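Local coordinates for protein annexin (Schistosoma mansoni, PDB 4MDU) that binds acidic phospholipid membranes and aggregates liposomes when calcium is present, takes part in worm reproduction and host-parasite interaction, and may lend structural integrity to the tegument, at residues 128-132 against 178-182; 138-144 against 186-192; 166-171 against 182-186. All coordinates share one frame; numbering follows the deposited sequence.

Contact 1. Residues 128-132 against 178-182; sequences DRVLI and YEYAL
Asp128, at the start of helix 128-136, holds the phenol of Tyr178 from helix 177-187, and nearly every atom of its side chain meets something. Its CB lies 3.2 Å from Tyr178 OH, and CG, set beside the backbone N and anti to the carbonyl carbon (chi1 -81°), sits just as near the hydroxyl. OD1 is the atom that binds: it accepts the hydrogen bond from Tyr178 OH at 2.6 Å, on its anti side and 34° out of the carboxylate plane. The same oxygen stands at the ring edge, 3.0 Å from Tyr178 CE2, with carboxylate and ring planes almost perpendicular at 80°. OD2 turns to a water that is 3.0 Å from Glu179 OE2, but the link from this water to Asp128 OD2 is weak. The ring of Tyr178 bridges helix segments whose axes approach to 12.1 Å. Tyr178 CE1, across the ring from CE2, rests 3.9 Å from Ile132 CG1, the two side chains meeting at a slant. Apolar contact resumes where Leu131 CD1 meets Leu182 CD2 at 3.7 Å, the two leucines crossing at about a right angle. Asp275, from helix 274-288, packs against both Asp128 and Tyr178. The hydrogen bond thus lies inside the helical bundle of the second annexin repeat, beside Asp128 and Asp275 as ligands of calcium 4, a placing consistent with a second-shell role for Tyr178, whose hydroxyl would orient Asp128.

Contact 2. Residues 138-144 against 186-192; sequences LWNDEMK and VQAERDD
Asn140 and Ala188 bring their CA atoms to within 4.3 Å: Ala188 takes a positive phi of 59° as helix 177-187 ends, and from Arg190 on the chain runs extended past the start of helix 140-156, where Trp139 is the N-cap. The amide of Asn140 brackets the backbone of Arg190. Its OD1 accepts from Arg190 N at 2.9 Å, in the carbonyl plane and on a lone pair, while ND2 donates to Arg190 O at 2.6 Å, close to the amide plane. ND2 also makes weak bonds to the carboxylate of Asp192, which stands almost perpendicular to the amide. Beside this bracket, Trp139 NE1 donates to Asp191 O at 2.8 Å, with the oxygen practically in the indole plane. The guanidinium of Arg190 lies flat on one face of the same indole, centres 3.9 Å apart, because its chain bends at chi3 (86°); Arg190 CD adds a CH-pi contact over the middle of the six-membered ring. Arg190 NH1 gives a weak bond to Leu138 O, and its NE binds Cys242 O in the third repeat. Further along, Met143 CE packs against the methyls of Val186, modelled closer than is likely, and Ala188 CB sits on Lys144 CG and CE. Bonding of side chains to backbone N and O atoms would tend to fix the course of the connection to the next repeat, while the stack, with Asp191 O at the indole edge and Leu138 O at the guanidinium edge, would keep the two planes aligned.

Contact 3. Residues 166-171 against 182-186; sequences LVTDMK and LLSLV
Met170, whose side chain packs on three residues of helix 177-187, has its backbone N shared between two carbonyls at the close of helix 166-169: Leu166 O at 3.2 Å and, weakly, Val167 O. From that turn its thioether reaches across, straight to SD and then bent (chi3 63°). Met170 SD touches Val186 CG2 at 3.5 Å, and the bend brings CE to 3.7 Å from Leu183 CD1 and 3.9 Å from Leu182 CG. Val167 completes the interface at its more exposed margin: its CG2 branch slides past Val186 CG1 at 3.5 Å, and its CG1 branch lies 3.9 Å from Leu183 CD1. Leu166 adds a looser touch, CD2 to Val186 CG1. The other branch of Leu183 points at Lys171 O, so close that its modelled place is doubtful. Phe135 of helix 128-136 and Met121 of helix 109-122 also pack on Met170. The amine of Lys171 leads out of this apolar patch to Glu179 of the second subunit, with which it forms a salt bridge. Apolar contact alone therefore joins the two segments, whereas charge joins the subunits; Glu179 is a calcium 5 ligand, so in this calcium-free form the Lys171 amine may take the place of the metal as partner of the other subunit's carboxylate.

All three contacts use helix 177-187 of the second annexin repeat. Contacts 1 and 3 share Leu182 and lie with centres 8 Å apart; they touch where Glu179 CG packs on Lys171 CB at 3.6 Å, bringing together two ligands of calcium 5 beside Asp128 of calcium 4. Contacts 2 and 3, about 12 Å apart between centres, share Val186, and Met143 CE and Leu166 CD2 touch at 3.4 Å, joining the two across helices 140-156 and 166-169. Contact 2, about 15 Å from contact 1 between centres, lies at the other end of the shared helix, where the chain leaves toward the third repeat.

Contact 1. Residues 128-132 against 178-182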
loop_
_atom_site.group_PDB
_atom_site.type_symbol
_atom_site.label_atom_id
_atom_site.label_comp_id
_atom_site.label_asym_id
_atom_site.label_seq_id
_atom_site.Cartn_x
_atom_site.Cartn_y
_atom_site.Cartn_z
ATOM N N ASP B 128 -7.850 -2.008 -0.157
ATOM C CA ASP B 128 -7.611 -2.317 1.238
ATOM C C ASP B 128 -7.422 -1.073 2.063
ATOM O O ASP B 128 -7.798 -1.026 3.243
ATOM C CB ASP B 128 -6.414 -3.237 1.366
ATOM C CG ASP B 128 -6.786 -4.675 1.091
ATOM O OD1 ASP B 128 -7.599 -5.222 1.870
ATOM O OD2 ASP B 128 -6.302 -5.247 0.093
ATOM N N ARG B 129 -6.863 -0.062 1.416
ATOM C CA ARG B 129 -6.655 1.234 2.029
ATOM C C ARG B 129 -7.977 1.757 2.570
ATOM O O ARG B 129 -8.037 2.338 3.670
ATOM C CB ARG B 129 -6.093 2.204 0.992
ATOM C CG ARG B 129 -5.820 3.586 1.525
ATOM C CD ARG B 129 -5.164 4.486 0.473
ATOM N NE ARG B 129 -5.185 5.888 0.894
ATOM C CZ ARG B 129 -4.382 6.838 0.424
ATOM N NH1 ARG B 129 -3.461 6.556 -0.492
ATOM N NH2 ARG B 129 -4.497 8.078 0.875
ATOM N N VAL B 130 -9.032 1.551 1.785
ATOM C CA VAL B 130 -10.379 1.942 2.171
ATOM C C VAL B 130 -10.923 1.025 3.290
ATOM O O VAL B 130 -11.602 1.486 4.207
ATOM C CB VAL B 130 -11.321 1.979 0.935
ATOM C CG1 VAL B 130 -12.782 2.125 1.354
ATOM C CG2 VAL B 130 -10.926 3.130 0.005
ATOM N N LEU B 131 -10.607 -0.265 3.238
ATOM C CA LEU B 131 -11.062 -1.168 4.310
ATOM C C LEU B 131 -10.405 -0.777 5.636
ATOM O O LEU B 131 -11.077 -0.619 6.654
ATOM C CB LEU B 131 -10.751 -2.635 3.989
ATOM C CG LEU B 131 -11.251 -3.198 2.674
ATOM C CD1 LEU B 131 -11.110 -4.757 2.639
ATOM C CD2 LEU B 131 -12.671 -2.747 2.454
ATOM N N ILE B 132 -9.088 -0.572 5.603
ATOM C CA ILE B 132 -8.375 -0.108 6.788
ATOM C C ILE B 132 -8.932 1.208 7.321
ATOM O O ILE B 132 -9.220 1.343 8.513
ATOM C CB ILE B 132 -6.887 0.074 6.510
ATOM C CG1 ILE B 132 -6.262 -1.259 6.117
ATOM C CG2 ILE B 132 -6.201 0.647 7.730
ATOM C CD1 ILE B 132 -4.771 -1.207 5.922
ATOM N N TYR B 178 -3.058 -10.070 7.825
ATOM C CA TYR B 178 -3.830 -8.854 7.605
ATOM C C TYR B 178 -5.311 -9.191 7.532
ATOM O O TYR B 178 -6.142 -8.524 8.152
ATOM C CB TYR B 178 -3.379 -8.139 6.327
ATOM C CG TYR B 178 -4.384 -7.132 5.782
ATOM C CD1 TYR B 178 -4.730 -5.997 6.513
ATOM C CD2 TYR B 178 -4.962 -7.308 4.524
ATOM C CE1 TYR B 178 -5.637 -5.084 6.019
ATOM C CE2 TYR B 178 -5.873 -6.389 4.010
ATOM C CZ TYR B 178 -6.203 -5.281 4.762
ATOM O OH TYR B 178 -7.100 -4.363 4.269
ATOM N N GLU B 179 -5.633 -10.240 6.783
ATOM C CA GLU B 179 -7.023 -10.626 6.555
ATOM C C GLU B 179 -7.683 -11.074 7.850
ATOM O O GLU B 179 -8.839 -10.744 8.136
ATOM C CB GLU B 179 -7.107 -11.739 5.509
ATOM C CG GLU B 179 -6.765 -11.303 4.098
ATOM C CD GLU B 179 -5.272 -11.108 3.877
ATOM O OE1 GLU B 179 -4.496 -11.436 4.799
ATOM O OE2 GLU B 179 -4.877 -10.639 2.779
ATOM N N TYR B 180 -6.932 -11.827 8.637
ATOM C CA TYR B 180 -7.444 -12.307 9.902
ATOM C C TYR B 180 -7.735 -11.117 10.815
ATOM O O TYR B 180 -8.814 -11.041 11.421
ATOM C CB TYR B 180 -6.455 -13.281 10.543
ATOM C CG TYR B 180 -6.919 -13.812 11.882
ATOM C CD1 TYR B 180 -6.724 -13.071 13.044
ATOM C CD2 TYR B 180 -7.559 -15.044 11.988
ATOM C CE1 TYR B 180 -7.151 -13.537 14.274
ATOM C CE2 TYR B 180 -7.986 -15.532 13.228
ATOM C CZ TYR B 180 -7.777 -14.769 14.368
ATOM O OH TYR B 180 -8.188 -15.215 15.611
ATOM N N ALA B 181 -6.792 -10.177 10.894
ATOM C CA ALA B 181 -6.985 -8.987 11.731
ATOM C C ALA B 181 -8.164 -8.172 11.236
ATOM O O ALA B 181 -8.975 -7.685 12.027
ATOM C CB ALA B 181 -5.718 -8.121 11.775
ATOM N N LEU B 182 -8.262 -8.031 9.917
ATOM C CA LEU B 182 -9.378 -7.307 9.309
ATOM C C LEU B 182 -10.702 -7.915 9.765
ATOM O O LEU B 182 -11.596 -7.203 10.224
ATOM C CB LEU B 182 -9.269 -7.362 7.784
ATOM C CG LEU B 182 -9.661 -6.119 6.982
ATOM C CD1 LEU B 182 -9.011 -4.901 7.570
ATOM C CD2 LEU B 182 -9.267 -6.282 5.499
HETATM O O HOH W 1 -5.793 -8.448 1.003
#

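Contact 2. Residues 138-144 against 186-192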
loop_
_atom_site.group_PDB
_atom_site.type_symbol
_atom_site.label_atom_id
_atom_site.label_comp_id
_atom_site.label_asym_id
_atom_site.label_seq_id
_atom_site.Cartn_x
_atom_site.Cartn_y
_atom_site.Cartn_z
ATOM N N LEU B 138 -14.655 2.242 13.211
ATOM C CA LEU B 138 -15.958 1.771 13.682
ATOM C C LEU B 138 -15.838 0.952 14.953
ATOM O O LEU B 138 -15.095 -0.034 14.998
ATOM C CB LEU B 138 -16.666 0.934 12.609
ATOM C CG LEU B 138 -16.992 1.662 11.300
ATOM C CD1 LEU B 138 -17.424 0.668 10.229
ATOM C CD2 LEU B 138 -18.064 2.731 11.526
ATOM N N TRP B 139 -16.582 1.336 15.980
ATOM C CA TRP B 139 -16.670 0.460 17.142
ATOM C C TRP B 139 -17.811 -0.553 16.975
ATOM O O TRP B 139 -18.507 -0.565 15.953
ATOM C CB TRP B 139 -16.754 1.238 18.459
ATOM C CG TRP B 139 -15.924 0.569 19.514
ATOM C CD1 TRP B 139 -16.379 -0.167 20.582
ATOM C CD2 TRP B 139 -14.486 0.523 19.576
ATOM N NE1 TRP B 139 -15.312 -0.642 21.308
ATOM C CE2 TRP B 139 -14.142 -0.241 20.710
ATOM C CE3 TRP B 139 -13.459 1.067 18.794
ATOM C CZ2 TRP B 139 -12.817 -0.469 21.083
ATOM C CZ3 TRP B 139 -12.138 0.835 19.169
ATOM C CH2 TRP B 139 -11.833 0.071 20.303
ATOM N N ASN B 140 -17.986 -1.412 17.971
ATOM C CA ASN B 140 -18.829 -2.593 17.823
ATOM C C ASN B 140 -20.219 -2.358 17.228
ATOM O O ASN B 140 -20.603 -2.998 16.242
ATOM C CB ASN B 140 -18.921 -3.354 19.157
ATOM C CG ASN B 140 -17.594 -3.970 19.561
ATOM O OD1 ASN B 140 -16.730 -4.220 18.710
ATOM N ND2 ASN B 140 -17.413 -4.208 20.865
ATOM N N ASP B 141 -20.979 -1.467 17.848
ATOM C CA ASP B 141 -22.341 -1.191 17.416
ATOM C C ASP B 141 -22.405 -0.520 16.041
ATOM O O ASP B 141 -23.310 -0.782 15.250
ATOM C CB ASP B 141 -23.042 -0.337 18.462
ATOM C CG ASP B 141 -23.334 -1.125 19.730
ATOM O OD1 ASP B 141 -23.544 -2.338 19.601
ATOM O OD2 ASP B 141 -23.345 -0.552 20.832
ATOM N N GLU B 142 -21.437 0.345 15.765
ATOM C CA GLU B 142 -21.363 1.015 14.474
ATOM C C GLU B 142 -21.084 -0.014 13.402
ATOM O O GLU B 142 -21.713 -0.008 12.346
ATOM C CB GLU B 142 -20.277 2.092 14.519
ATOM C CG GLU B 142 -20.618 3.151 15.568
ATOM C CD GLU B 142 -19.466 4.086 15.909
ATOM O OE1 GLU B 142 -18.298 3.645 15.871
ATOM O OE2 GLU B 142 -19.738 5.267 16.232
ATOM N N MET B 143 -20.165 -0.925 13.709
ATOM C CA MET B 143 -19.752 -1.955 12.770
ATOM C C MET B 143 -20.939 -2.823 12.371
ATOM O O MET B 143 -21.110 -3.148 11.182
ATOM C CB MET B 143 -18.632 -2.809 13.386
ATOM C CG MET B 143 -18.107 -3.895 12.479
ATOM S SD MET B 143 -17.044 -3.281 11.155
ATOM C CE MET B 143 -17.603 -4.320 9.825
ATOM N N LYS B 144 -21.759 -3.185 13.366
ATOM C CA LYS B 144 -22.943 -4.023 13.138
ATOM C C LYS B 144 -23.963 -3.266 12.304
ATOM O O LYS B 144 -24.607 -3.842 11.428
ATOM C CB LYS B 144 -23.585 -4.491 14.466
ATOM C CG LYS B 144 -22.695 -5.411 15.302
ATOM C CD LYS B 144 -23.326 -5.739 16.655
ATOM C CE LYS B 144 -22.390 -6.542 17.542
ATOM N NZ LYS B 144 -23.077 -7.041 18.789
ATOM N N VAL B 186 -14.233 -6.690 12.007
ATOM C CA VAL B 186 -15.597 -6.869 11.523
ATOM C C VAL B 186 -16.401 -7.799 12.466
ATOM O O VAL B 186 -17.625 -7.742 12.526
ATOM C CB VAL B 186 -15.598 -7.379 10.082
ATOM C CG1 VAL B 186 -16.997 -7.764 9.641
ATOM C CG2 VAL B 186 -15.020 -6.290 9.150
ATOM N N GLN B 187 -15.703 -8.621 13.236
ATOM C CA GLN B 187 -16.366 -9.402 14.287
ATOM C C GLN B 187 -17.187 -8.518 15.239
ATOM O O GLN B 187 -18.171 -8.974 15.809
ATOM C CB GLN B 187 -15.347 -10.195 15.111
ATOM C CG GLN B 187 -14.535 -11.205 14.332
ATOM C CD GLN B 187 -15.369 -12.356 13.806
ATOM O OE1 GLN B 187 -16.568 -12.449 14.079
ATOM N NE2 GLN B 187 -14.736 -13.245 13.045
ATOM N N ALA B 188 -16.767 -7.269 15.425
ATOM C CA ALA B 188 -17.452 -6.364 16.357
ATOM C C ALA B 188 -17.464 -6.921 17.787
ATOM O O ALA B 188 -18.491 -6.857 18.478
ATOM C CB ALA B 188 -18.894 -6.100 15.885
ATOM N N GLU B 189 -16.341 -7.498 18.219
ATOM C CA GLU B 189 -16.202 -7.920 19.610
ATOM C C GLU B 189 -14.996 -7.264 20.257
ATOM O O GLU B 189 -14.248 -7.913 20.987
ATOM C CB GLU B 189 -16.111 -9.445 19.722
ATOM C CG GLU B 189 -17.450 -10.147 19.507
ATOM C CD GLU B 189 -17.326 -11.660 19.590
ATOM O OE1 GLU B 189 -16.732 -12.146 20.578
ATOM O OE2 GLU B 189 -17.824 -12.360 18.679
ATOM N N ARG B 190 -14.802 -5.980 19.979
ATOM C CA ARG B 190 -13.751 -5.221 20.653
ATOM C C ARG B 190 -14.222 -4.926 22.081
ATOM O O ARG B 190 -15.425 -4.961 22.353
ATOM C CB ARG B 190 -13.455 -3.929 19.881
ATOM C CG ARG B 190 -13.269 -4.152 18.384
ATOM C CD ARG B 190 -13.245 -2.855 17.561
ATOM N NE ARG B 190 -11.898 -2.319 17.531
ATOM C CZ ARG B 190 -11.477 -1.312 16.776
ATOM N NH1 ARG B 190 -12.284 -0.684 15.914
ATOM N NH2 ARG B 190 -10.211 -0.955 16.884
ATOM N N ASP B 191 -13.294 -4.652 22.997
ATOM C CA ASP B 191 -13.694 -4.294 24.353
ATOM C C ASP B 191 -14.619 -3.106 24.331
ATOM O O ASP B 191 -14.445 -2.189 23.533
ATOM C CB ASP B 191 -12.497 -3.944 25.231
ATOM C CG ASP B 191 -11.519 -5.085 25.369
ATOM O OD1 ASP B 191 -11.870 -6.238 25.012
ATOM O OD2 ASP B 191 -10.388 -4.815 25.821
ATOM N N ASP B 192 -15.583 -3.114 25.238
ATOM C CA ASP B 192 -16.540 -2.028 25.366
ATOM C C ASP B 192 -16.347 -1.254 26.664
ATOM O O ASP B 192 -15.723 -1.728 27.609
ATOM C CB ASP B 192 -17.975 -2.580 25.321
ATOM C CG ASP B 192 -18.429 -2.911 23.916
ATOM O OD1 ASP B 192 -18.344 -2.018 23.030
ATOM O OD2 ASP B 192 -18.869 -4.068 23.700
HETATM O O HOH W 2 -20.244 -0.410 20.736
HETATM O O HOH W 3 -20.686 -8.772 18.638
#

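Contact 3. Residues 166-171 against 182-186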
loop_
_atom_site.group_PDB
_atom_site.type_symbol
_atom_site.label_atom_id
_atom_site.label_comp_id
_atom_site.label_asym_id
_atom_site.label_seq_id
_atom_site.Cartn_x
_atom_site.Cartn_y
_atom_site.Cartn_z
ATOM N N LEU B 166 -21.442 -8.748 4.369
ATOM C CA LEU B 166 -20.148 -8.069 4.367
ATOM C C LEU B 166 -19.011 -9.071 4.522
ATOM O O LEU B 166 -18.052 -9.042 3.766
ATOM C CB LEU B 166 -20.082 -6.985 5.457
ATOM C CG LEU B 166 -18.754 -6.223 5.627
ATOM C CD1 LEU B 166 -18.367 -5.466 4.345
ATOM C CD2 LEU B 166 -18.811 -5.255 6.802
ATOM N N VAL B 167 -19.104 -9.960 5.507
ATOM C CA VAL B 167 -18.022 -10.928 5.713
ATOM C C VAL B 167 -17.856 -11.899 4.542
ATOM O O VAL B 167 -16.737 -12.290 4.199
ATOM C CB VAL B 167 -18.177 -11.724 7.035
ATOM C CG1 VAL B 167 -17.055 -12.725 7.160
ATOM C CG2 VAL B 167 -18.156 -10.787 8.228
ATOM N N THR B 168 -18.969 -12.276 3.925
ATOM C CA THR B 168 -18.917 -13.107 2.724
ATOM C C THR B 168 -17.982 -12.509 1.686
ATOM O O THR B 168 -17.240 -13.222 1.010
ATOM C CB THR B 168 -20.287 -13.224 2.030
ATOM O OG1 THR B 168 -21.337 -13.278 2.999
ATOM C CG2 THR B 168 -20.320 -14.458 1.156
ATOM N N ASP B 169 -18.042 -11.193 1.546
ATOM C CA ASP B 169 -17.302 -10.509 0.492
ATOM C C ASP B 169 -15.829 -10.301 0.835
ATOM O O ASP B 169 -14.968 -10.198 -0.054
ATOM C CB ASP B 169 -17.976 -9.179 0.169
ATOM C CG ASP B 169 -19.220 -9.361 -0.674
ATOM O OD1 ASP B 169 -19.444 -10.493 -1.142
ATOM O OD2 ASP B 169 -19.961 -8.381 -0.888
ATOM N N MET B 170 -15.536 -10.252 2.127
ATOM C CA MET B 170 -14.165 -10.066 2.571
ATOM C C MET B 170 -13.295 -11.264 2.269
ATOM O O MET B 170 -13.792 -12.357 2.013
ATOM C CB MET B 170 -14.125 -9.760 4.067
ATOM C CG MET B 170 -14.807 -8.442 4.355
ATOM S SD MET B 170 -14.810 -8.012 6.074
ATOM C CE MET B 170 -13.048 -7.868 6.406
ATOM N N LYS B 171 -11.989 -11.044 2.302
ATOM C CA LYS B 171 -11.041 -12.128 2.191
ATOM C C LYS B 171 -11.091 -13.000 3.460
ATOM O O LYS B 171 -11.333 -12.500 4.565
ATOM C CB LYS B 171 -9.642 -11.564 1.953
ATOM C CG LYS B 171 -9.490 -10.858 0.601
ATOM C CD LYS B 171 -8.036 -10.492 0.287
ATOM C CE LYS B 171 -7.927 -9.833 -1.104
ATOM N NZ LYS B 171 -6.591 -9.216 -1.413
ATOM N N LEU B 182 -8.262 -8.031 9.917
ATOM C CA LEU B 182 -9.378 -7.307 9.309
ATOM C C LEU B 182 -10.702 -7.915 9.765
ATOM O O LEU B 182 -11.596 -7.203 10.224
ATOM C CB LEU B 182 -9.269 -7.362 7.784
ATOM C CG LEU B 182 -9.661 -6.119 6.982
ATOM C CD1 LEU B 182 -9.011 -4.901 7.570
ATOM C CD2 LEU B 182 -9.267 -6.282 5.499
ATOM N N LEU B 183 -10.809 -9.239 9.647
ATOM C CA LEU B 183 -11.985 -9.990 10.112
ATOM C C LEU B 183 -12.298 -9.806 11.594
ATOM O O LEU B 183 -13.465 -9.806 11.983
ATOM C CB LEU B 183 -11.825 -11.487 9.834
ATOM C CG LEU B 183 -12.493 -12.088 8.594
ATOM C CD1 LEU B 183 -13.587 -11.174 8.040
ATOM C CD2 LEU B 183 -11.451 -12.398 7.536
ATOM N N SER B 184 -11.268 -9.674 12.423
ATOM C CA SER B 184 -11.503 -9.481 13.854
ATOM C C SER B 184 -12.191 -8.147 14.130
ATOM O O SER B 184 -13.065 -8.069 14.990
ATOM C CB SER B 184 -10.209 -9.594 14.667
ATOM O OG SER B 184 -9.427 -8.421 14.563
ATOM N N LEU B 185 -11.814 -7.100 13.397
ATOM C CA LEU B 185 -12.539 -5.846 13.528
ATOM C C LEU B 185 -14.003 -6.023 13.127
ATOM O O LEU B 185 -14.913 -5.540 13.804
ATOM C CB LEU B 185 -11.901 -4.718 12.690
ATOM C CG LEU B 185 -10.488 -4.270 13.068
ATOM C CD1 LEU B 185 -10.031 -3.107 12.184
ATOM C CD2 LEU B 185 -10.398 -3.896 14.559
ATOM N N VAL B 186 -14.233 -6.690 12.007
ATOM C CA VAL B 186 -15.597 -6.869 11.523
ATOM C C VAL B 186 -16.401 -7.799 12.466
ATOM O O VAL B 186 -17.625 -7.742 12.526
ATOM C CB VAL B 186 -15.598 -7.379 10.082
ATOM C CG1 VAL B 186 -16.997 -7.764 9.641
ATOM C CG2 VAL B 186 -15.020 -6.290 9.150
#